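Long-range contacts in putative uncharacterized protein (Mycobacterium tuberculosis, PDB 2ZQ5), which probably transfers a sulfonate group from the donor PAPS to an acceptor substrate: residues A[97-103]-A[252-258]; A[104-108]-A[228-232]. One frame throughout, in Å; residues are numbered along the deposited sequence.

Contact 1: residues A[97-103]-A[252-258]; sequences TGLVRTG and VQTHRPV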
ATOM      1  N   THR A  97       9.610   1.648   2.940  1.00  5.86           N
ATOM      2  CA  THR A  97       9.274   0.504   2.114  1.00  6.08           C
ATOM      3  C   THR A  97      10.090  -0.707   2.538  1.00  6.66           C
ATOM      4  O   THR A  97      11.050  -0.591   3.310  1.00  7.49           O
ATOM      5  CB  THR A  97       9.469   0.813   0.603  1.00  5.91           C
ATOM      6  OG1 THR A  97       8.841  -0.212  -0.174  1.00  6.50           O
ATOM      7  CG2 THR A  97      10.944   0.890   0.240  1.00  5.85           C
ATOM      8  N   GLY A  98       9.682  -1.867   2.041  1.00  6.10           N
ATOM      9  CA  GLY A  98      10.336  -3.115   2.379  1.00  7.52           C
ATOM     10  C   GLY A  98       9.267  -4.189   2.389  1.00  7.75           C
ATOM     11  O   GLY A  98       8.089  -3.893   2.193  1.00  8.14           O
ATOM     12  N   LEU A  99       9.667  -5.435   2.611  1.00  7.66           N
ATOM     13  CA  LEU A  99       8.713  -6.540   2.640  1.00  8.63           C
ATOM     14  C   LEU A  99       7.881  -6.537   3.906  1.00  8.60           C
ATOM     15  O   LEU A  99       8.245  -5.921   4.907  1.00  9.73           O
ATOM     16  CB  LEU A  99       9.445  -7.882   2.554  1.00  7.84           C
ATOM     17  CG  LEU A  99       9.825  -8.429   1.179  1.00  8.09           C
ATOM     18  CD1 LEU A  99      10.574  -7.391   0.367  1.00 10.05           C
ATOM     19  CD2 LEU A  99      10.672  -9.684   1.370  1.00  8.93           C
ATOM     20  N   VAL A 100       6.748  -7.226   3.858  1.00 11.47           N
ATOM     21  CA  VAL A 100       5.916  -7.330   5.041  1.00 13.31           C
ATOM     22  C   VAL A 100       6.762  -8.177   5.994  1.00 13.99           C
ATOM     23  O   VAL A 100       7.592  -8.975   5.545  1.00 14.74           O
ATOM     24  CB  VAL A 100       4.578  -8.042   4.731  1.00 15.36           C
ATOM     25  CG1 VAL A 100       4.838  -9.449   4.232  1.00 16.57           C
ATOM     26  CG2 VAL A 100       3.702  -8.068   5.974  1.00 17.76           C
ATOM     27  N   ARG A 101       6.572  -7.982   7.293  1.00 14.00           N
ATOM     28  CA  ARG A 101       7.311  -8.711   8.325  1.00 14.78           C
ATOM     29  C   ARG A 101       8.753  -8.228   8.503  1.00 14.35           C
ATOM     30  O   ARG A 101       9.585  -8.953   9.053  1.00 13.63           O
ATOM     31  CB  ARG A 101       7.321 -10.219   8.026  1.00 15.99           C
ATOM     32  CG  ARG A 101       5.950 -10.849   7.833  1.00 16.84           C
ATOM     33  CD  ARG A 101       5.057 -10.684   9.050  1.00 19.45           C
ATOM     34  NE  ARG A 101       3.787 -11.385   8.868  1.00 22.63           N
ATOM     35  CZ  ARG A 101       2.719 -11.222   9.643  1.00 24.88           C
ATOM     36  NH1 ARG A 101       2.758 -10.374  10.662  1.00 28.36           N
ATOM     37  NH2 ARG A 101       1.612 -11.910   9.398  1.00 24.68           N
ATOM     38  N   THR A 102       9.057  -7.015   8.042  1.00 13.01           N
ATOM     39  CA  THR A 102      10.410  -6.473   8.195  1.00 11.80           C
ATOM     40  C   THR A 102      10.436  -5.198   9.036  1.00 11.05           C
ATOM     41  O   THR A 102      11.476  -4.549   9.157  1.00 12.44           O
ATOM     42  CB  THR A 102      11.082  -6.164   6.834  1.00 11.70           C
ATOM     43  OG1 THR A 102      10.357  -5.130   6.154  1.00 10.56           O
ATOM     44  CG2 THR A 102      11.124  -7.408   5.968  1.00 11.92           C
ATOM     45  N   GLY A 103       9.288  -4.839   9.603  1.00 13.01           N
ATOM     46  CA  GLY A 103       9.221  -3.657  10.445  1.00 12.38           C
ATOM     47  C   GLY A 103       8.702  -2.379   9.810  1.00 12.55           C
ATOM     48  O   GLY A 103       8.763  -1.319  10.433  1.00 12.49           O
ATOM     49  N   VAL A 252      13.388   5.271   3.250  1.00  6.18           N
ATOM     50  CA  VAL A 252      13.889   4.353   4.267  1.00  6.86           C
ATOM     51  C   VAL A 252      13.455   2.935   3.918  1.00  7.00           C
ATOM     52  O   VAL A 252      12.264   2.666   3.769  1.00  7.35           O
ATOM     53  CB  VAL A 252      13.325   4.687   5.671  1.00  7.48           C
ATOM     54  CG1 VAL A 252      13.889   3.720   6.702  1.00  8.52           C
ATOM     55  CG2 VAL A 252      13.660   6.119   6.041  1.00  8.16           C
ATOM     56  N   GLN A 253      14.425   2.036   3.789  1.00  6.71           N
ATOM     57  CA  GLN A 253      14.136   0.643   3.472  1.00  7.90           C
ATOM     58  C   GLN A 253      14.465  -0.256   4.655  1.00  8.03           C
ATOM     59  O   GLN A 253      15.551  -0.165   5.234  1.00  8.22           O
ATOM     60  CB  GLN A 253      14.943   0.182   2.257  1.00  7.87           C
ATOM     61  CG  GLN A 253      14.720  -1.287   1.912  1.00  9.01           C
ATOM     62  CD  GLN A 253      15.551  -1.745   0.737  1.00  9.67           C
ATOM     63  OE1 GLN A 253      16.674  -1.283   0.541  1.00 10.39           O
ATOM     64  NE2 GLN A 253      15.011  -2.674  -0.045  1.00 12.75           N
ATOM     65  N   THR A 254      13.524  -1.121   5.012  1.00  8.94           N
ATOM     66  CA  THR A 254      13.735  -2.052   6.111  1.00 10.58           C
ATOM     67  C   THR A 254      14.337  -3.331   5.546  1.00 12.33           C
ATOM     68  O   THR A 254      14.105  -3.682   4.387  1.00 13.32           O
ATOM     69  CB  THR A 254      12.417  -2.378   6.832  1.00 12.26           C
ATOM     70  OG1 THR A 254      11.447  -2.825   5.877  1.00 15.87           O
ATOM     71  CG2 THR A 254      11.894  -1.152   7.559  1.00 13.98           C
ATOM     72  N   HIS A 255      15.110  -4.030   6.368  1.00 12.73           N
ATOM     73  CA  HIS A 255      15.765  -5.257   5.942  1.00 12.54           C
ATOM     74  C   HIS A 255      15.660  -6.366   6.973  1.00 12.56           C
ATOM     75  O   HIS A 255      15.703  -6.121   8.178  1.00 13.47           O
ATOM     76  CB  HIS A 255      17.250  -4.995   5.681  1.00 11.37           C
ATOM     77  CG  HIS A 255      17.511  -4.041   4.560  1.00 10.35           C
ATOM     78  ND1 HIS A 255      17.520  -4.433   3.239  1.00 12.19           N
ATOM     79  CD2 HIS A 255      17.767  -2.712   4.561  1.00 11.02           C
ATOM     80  CE1 HIS A 255      17.772  -3.386   2.474  1.00 12.53           C
ATOM     81  NE2 HIS A 255      17.926  -2.329   3.252  1.00 11.73           N
ATOM     82  N   ARG A 256      15.527  -7.591   6.479  1.00 11.16           N
ATOM     83  CA  ARG A 256      15.460  -8.776   7.323  1.00 10.92           C
ATOM     84  C   ARG A 256      15.702  -9.953   6.389  1.00 10.18           C
ATOM     85  O   ARG A 256      15.104 -10.025   5.319  1.00 10.81           O
ATOM     86  CB  ARG A 256      14.087  -8.895   7.983  1.00 10.00           C
ATOM     87  CG  ARG A 256      14.044  -9.922   9.100  1.00 10.96           C
ATOM     88  CD  ARG A 256      12.671  -9.988   9.719  1.00 11.45           C
ATOM     89  NE  ARG A 256      12.644 -10.867  10.882  1.00 12.86           N
ATOM     90  CZ  ARG A 256      11.558 -11.109  11.610  1.00 12.91           C
ATOM     91  NH1 ARG A 256      10.401 -10.542  11.296  1.00 13.44           N
ATOM     92  NH2 ARG A 256      11.631 -11.913  12.664  1.00 16.39           N
ATOM     93  N   PRO A 257      16.603 -10.877   6.763  1.00 10.03           N
ATOM     94  CA  PRO A 257      16.880 -12.030   5.902  1.00 10.24           C
ATOM     95  C   PRO A 257      15.570 -12.684   5.484  1.00  8.84           C
ATOM     96  O   PRO A 257      14.830 -13.197   6.316  1.00  8.52           O
ATOM     97  CB  PRO A 257      17.738 -12.921   6.793  1.00 10.48           C
ATOM     98  CG  PRO A 257      18.498 -11.917   7.611  1.00 12.73           C
ATOM     99  CD  PRO A 257      17.415 -10.932   7.991  1.00 11.17           C
ATOM    100  N   VAL A 258      15.300 -12.671   4.185  1.00  7.81           N
ATOM    101  CA  VAL A 258      14.046 -13.199   3.668  1.00  7.73           C
ATOM    102  C   VAL A 258      13.747 -14.656   4.000  1.00  7.32           C
ATOM    103  O   VAL A 258      12.584 -15.021   4.169  1.00  7.57           O
ATOM    104  CB  VAL A 258      13.954 -12.951   2.139  1.00  7.28           C
ATOM    105  CG1 VAL A 258      12.627 -13.466   1.590  1.00  8.27           C
ATOM    106  CG2 VAL A 258      14.083 -11.450   1.860  1.00  8.33           C
TER
HETATM  107  O   HOH W   1      12.584  -5.637   2.940  1.00 11.57           O
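In the sulfotransferase fold the loop leaving strand 94-97 meets the end of strand 250-255, and the join begins as parallel sheet around Thr97 and Gln253. Thr97 N donates to Val252 O at 3.0 Å, and Thr97 O accepts from Thr254 N. The CA-H of Gln253 also points at this oxygen. Thr97 OG1 turns elsewhere, to the backbone oxygen of Asn232. Beyond this pair the loop leaves the strand. Gly98 passes with its CA 3.7 Å from Thr254 OG1, and water 1 links the two backbones, donating to Thr254 O and accepting from Leu99 N.

The loop then folds back as a type II turn from Leu99 to Thr102, followed by Gly103 at the N-cap of helix 104-111. Strand, loop bounded by Gly98 and Gly103, and helix together resemble a P-loop; in sulfotransferases the equivalent loop binds the 5'-phosphate of PAPS, so the same role is likely here.

Two threonine hydroxyls tie the turn to the strand: Thr102 OG1 and Thr254 OG1 lie 2.6 Å apart. Thr102 OG1, set between its backbone N and carbonyl carbon (chi1 64°), also donates to Leu99 O at 2.6 Å, bracing the turn across its ends. Thr102 O is buried against Thr254 CB and has no polar partner in the model.

Further along, Arg256 reaches out with an extended chain. Its CB packs on Thr102 CG2, while NH1 donates to Arg101 O at 2.9 Å with an N-H...O angle of 159°. That oxygen lies 5° out of the guanidinium plane, at its edge. On another side of the turn Leu99 CD2 meets Val258 CG2 at 3.9 Å, the two side chains crossing at about a right angle; Leu99 also packs on Met265 and Leu297.

Contact 2: residues A[104-108]-A[228-232]; sequences TTALH and WVLKN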
ATOM      1  N   THR A 104       8.181  -2.458   8.593  1.00 12.40           N
ATOM      2  CA  THR A 104       7.679  -1.250   7.938  1.00 11.27           C
ATOM      3  C   THR A 104       6.515  -0.619   8.697  1.00 11.33           C
ATOM      4  O   THR A 104       6.418   0.605   8.780  1.00 11.22           O
ATOM      5  CB  THR A 104       7.223  -1.517   6.485  1.00 10.40           C
ATOM      6  OG1 THR A 104       6.146  -2.462   6.480  1.00 12.79           O
ATOM      7  CG2 THR A 104       8.384  -2.033   5.645  1.00 10.77           C
ATOM      8  N   THR A 105       5.631  -1.442   9.250  1.00 12.46           N
ATOM      9  CA  THR A 105       4.489  -0.918   9.993  1.00 12.42           C
ATOM     10  C   THR A 105       4.931  -0.176  11.246  1.00 11.98           C
ATOM     11  O   THR A 105       4.446   0.918  11.529  1.00 13.02           O
ATOM     12  CB  THR A 105       3.519  -2.041  10.393  1.00 13.65           C
ATOM     13  OG1 THR A 105       3.042  -2.694   9.210  1.00 15.96           O
ATOM     14  CG2 THR A 105       2.331  -1.474  11.162  1.00 16.13           C
ATOM     15  N   ALA A 106       5.854  -0.771  11.994  1.00 12.10           N
ATOM     16  CA  ALA A 106       6.351  -0.148  13.214  1.00 12.69           C
ATOM     17  C   ALA A 106       7.014   1.191  12.898  1.00 13.29           C
ATOM     18  O   ALA A 106       6.804   2.180  13.600  1.00 14.53           O
ATOM     19  CB  ALA A 106       7.341  -1.075  13.910  1.00 14.07           C
ATOM     20  N   LEU A 107       7.809   1.221  11.832  1.00 12.90           N
ATOM     21  CA  LEU A 107       8.506   2.438  11.427  1.00 12.71           C
ATOM     22  C   LEU A 107       7.513   3.494  10.952  1.00 11.58           C
ATOM     23  O   LEU A 107       7.653   4.680  11.250  1.00 13.09           O
ATOM     24  CB  LEU A 107       9.494   2.131  10.302  1.00 15.87           C
ATOM     25  CG  LEU A 107      10.938   2.584  10.511  1.00 22.30           C
ATOM     26  CD1 LEU A 107      10.974   4.051  10.906  1.00 22.65           C
ATOM     27  CD2 LEU A 107      11.574   1.738  11.594  1.00 23.59           C
ATOM     28  N   HIS A 108       6.510   3.044  10.207  1.00 10.76           N
ATOM     29  CA  HIS A 108       5.469   3.916   9.675  1.00 11.09           C
ATOM     30  C   HIS A 108       4.760   4.647  10.817  1.00 12.08           C
ATOM     31  O   HIS A 108       4.584   5.869  10.776  1.00 11.93           O
ATOM     32  CB  HIS A 108       4.467   3.068   8.887  1.00 10.24           C
ATOM     33  CG  HIS A 108       3.447   3.863   8.130  1.00  9.36           C
ATOM     34  ND1 HIS A 108       2.303   3.292   7.616  1.00 10.91           N
ATOM     35  CD2 HIS A 108       3.407   5.169   7.775  1.00 10.24           C
ATOM     36  CE1 HIS A 108       1.604   4.210   6.976  1.00 10.25           C
ATOM     37  NE2 HIS A 108       2.251   5.359   7.056  1.00 10.12           N
ATOM     38  N   TRP A 228       4.939  14.807   4.903  1.00  7.11           N
ATOM     39  CA  TRP A 228       4.230  13.562   4.669  1.00  7.27           C
ATOM     40  C   TRP A 228       5.122  12.360   4.960  1.00  7.20           C
ATOM     41  O   TRP A 228       6.334  12.386   4.708  1.00  7.50           O
ATOM     42  CB  TRP A 228       3.752  13.476   3.216  1.00  6.22           C
ATOM     43  CG  TRP A 228       2.383  14.023   2.988  1.00  5.60           C
ATOM     44  CD1 TRP A 228       2.057  15.265   2.526  1.00  5.75           C
ATOM     45  CD2 TRP A 228       1.147  13.336   3.204  1.00  5.03           C
ATOM     46  NE1 TRP A 228       0.689  15.391   2.434  1.00  5.93           N
ATOM     47  CE2 TRP A 228       0.108  14.220   2.846  1.00  5.97           C
ATOM     48  CE3 TRP A 228       0.817  12.052   3.663  1.00  6.12           C
ATOM     49  CZ2 TRP A 228      -1.242  13.864   2.934  1.00  6.62           C
ATOM     50  CZ3 TRP A 228      -0.524  11.698   3.753  1.00  6.99           C
ATOM     51  CH2 TRP A 228      -1.537  12.601   3.388  1.00  6.00           C
ATOM     52  N   VAL A 229       4.507  11.316   5.503  1.00  7.50           N
ATOM     53  CA  VAL A 229       5.184  10.063   5.799  1.00  6.89           C
ATOM     54  C   VAL A 229       4.320   8.994   5.140  1.00  7.42           C
ATOM     55  O   VAL A 229       3.126   8.884   5.429  1.00  8.74           O
ATOM     56  CB  VAL A 229       5.259   9.786   7.314  1.00  8.22           C
ATOM     57  CG1 VAL A 229       5.929   8.439   7.555  1.00  9.19           C
ATOM     58  CG2 VAL A 229       6.036  10.898   8.012  1.00  9.88           C
ATOM     59  N   LEU A 230       4.929   8.222   4.245  1.00  5.81           N
ATOM     60  CA  LEU A 230       4.229   7.171   3.512  1.00  5.85           C
ATOM     61  C   LEU A 230       4.891   5.820   3.716  1.00  5.82           C
ATOM     62  O   LEU A 230       6.062   5.745   4.080  1.00  6.97           O
ATOM     63  CB  LEU A 230       4.246   7.469   2.005  1.00  6.82           C
ATOM     64  CG  LEU A 230       3.698   8.774   1.415  1.00  6.73           C
ATOM     65  CD1 LEU A 230       2.292   9.011   1.947  1.00  8.08           C
ATOM     66  CD2 LEU A 230       4.607   9.954   1.764  1.00  8.41           C
ATOM     67  N   LYS A 231       4.133   4.754   3.484  1.00  6.14           N
ATOM     68  CA  LYS A 231       4.682   3.405   3.573  1.00  5.19           C
ATOM     69  C   LYS A 231       3.920   2.498   2.617  1.00  5.38           C
ATOM     70  O   LYS A 231       2.689   2.508   2.590  1.00  5.99           O
ATOM     71  CB  LYS A 231       4.597   2.854   4.999  1.00  6.21           C
ATOM     72  CG  LYS A 231       5.376   1.546   5.189  1.00  7.53           C
ATOM     73  CD  LYS A 231       4.513   0.299   5.025  1.00  8.77           C
ATOM     74  CE  LYS A 231       3.708   0.027   6.288  1.00 10.10           C
ATOM     75  NZ  LYS A 231       3.153  -1.359   6.318  1.00 11.73           N
ATOM     76  N   ASN A 232       4.652   1.717   1.828  1.00  4.91           N
ATOM     77  CA  ASN A 232       4.014   0.809   0.883  1.00  5.15           C
ATOM     78  C   ASN A 232       5.031  -0.058   0.157  1.00  5.64           C
ATOM     79  O   ASN A 232       6.138   0.388  -0.138  1.00  6.66           O
ATOM     80  CB  ASN A 232       3.229   1.607  -0.160  1.00  5.43           C
ATOM     81  CG  ASN A 232       2.185   0.770  -0.865  1.00  6.04           C
ATOM     82  OD1 ASN A 232       1.360   0.120  -0.221  1.00  6.35           O
ATOM     83  ND2 ASN A 232       2.203   0.792  -2.196  1.00  7.20           N
TER
HETATM   84  O   HOH W   2       1.039   7.319   5.384  1.00  7.66           O
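Lys231 NZ is held by three groups: it donates to Thr104 OG1 and to Thr105 OG1, each 3.2 Å away, and forms a salt bridge with Glu173, which lies in a loop. The two hydroxyls sit on consecutive residues in the first turn of helix 104-111, and Thr105 can join in because its OG1 stands beside the backbone N, anti to the carbonyl carbon (chi1 -60°).

Lys231 gets there by bending at chi2 and chi3, which lays its chain across Thr104; Lys231 CD comes to 3.6 Å from Thr104 CB. Nearer the strand, Lys231 CB sits over one face of the His108 ring, 3.5 Å from its centroid and 15° off the normal, a CH-pi contact with the carbon shifted toward the rim.

The first helix after the putative phosphate-binding loop here packs on strand 227-231, their short axes 8.9 Å apart and nearly antiparallel at 170°. His108 reaches across from the helix, its CG anti to the backbone N. Its NE2 and Val229 O, 4.0 Å apart, are joined by water 2, which lies in the ring plane 2.8 Å from His108 NE2 and donates to Val229 O at 2.6 Å. Val229 CG1 lies 4.1 Å from His108 CD2, the two side chains sliding past each other in opposite directions.

Lysine methylene over the ring and water at its edge together restrict how the imidazole can turn, while two hydroxyls and a carboxylate fix Lys231 NZ beside the start of the helix.

Both contacts reach the same five-stranded parallel sheet, their centres 11 Å apart, and share one continuous run of chain: 97-103 leads directly into 104-108. Strand 94-97 stands between strands 227-231 and 250-255, so contact 1 joins the loop to one neighbour and contact 2 joins the following helix to the other. Along the chain the order is 97-103, 104-108, 228-232, 252-258, with contact 2 enclosed by contact 1. They also touch: Thr104 CG2 packs against Thr254 OG1 and Gly98 N. The likely nucleotide-phosphate loop and the start of its helix are thus anchored to strands on both sides.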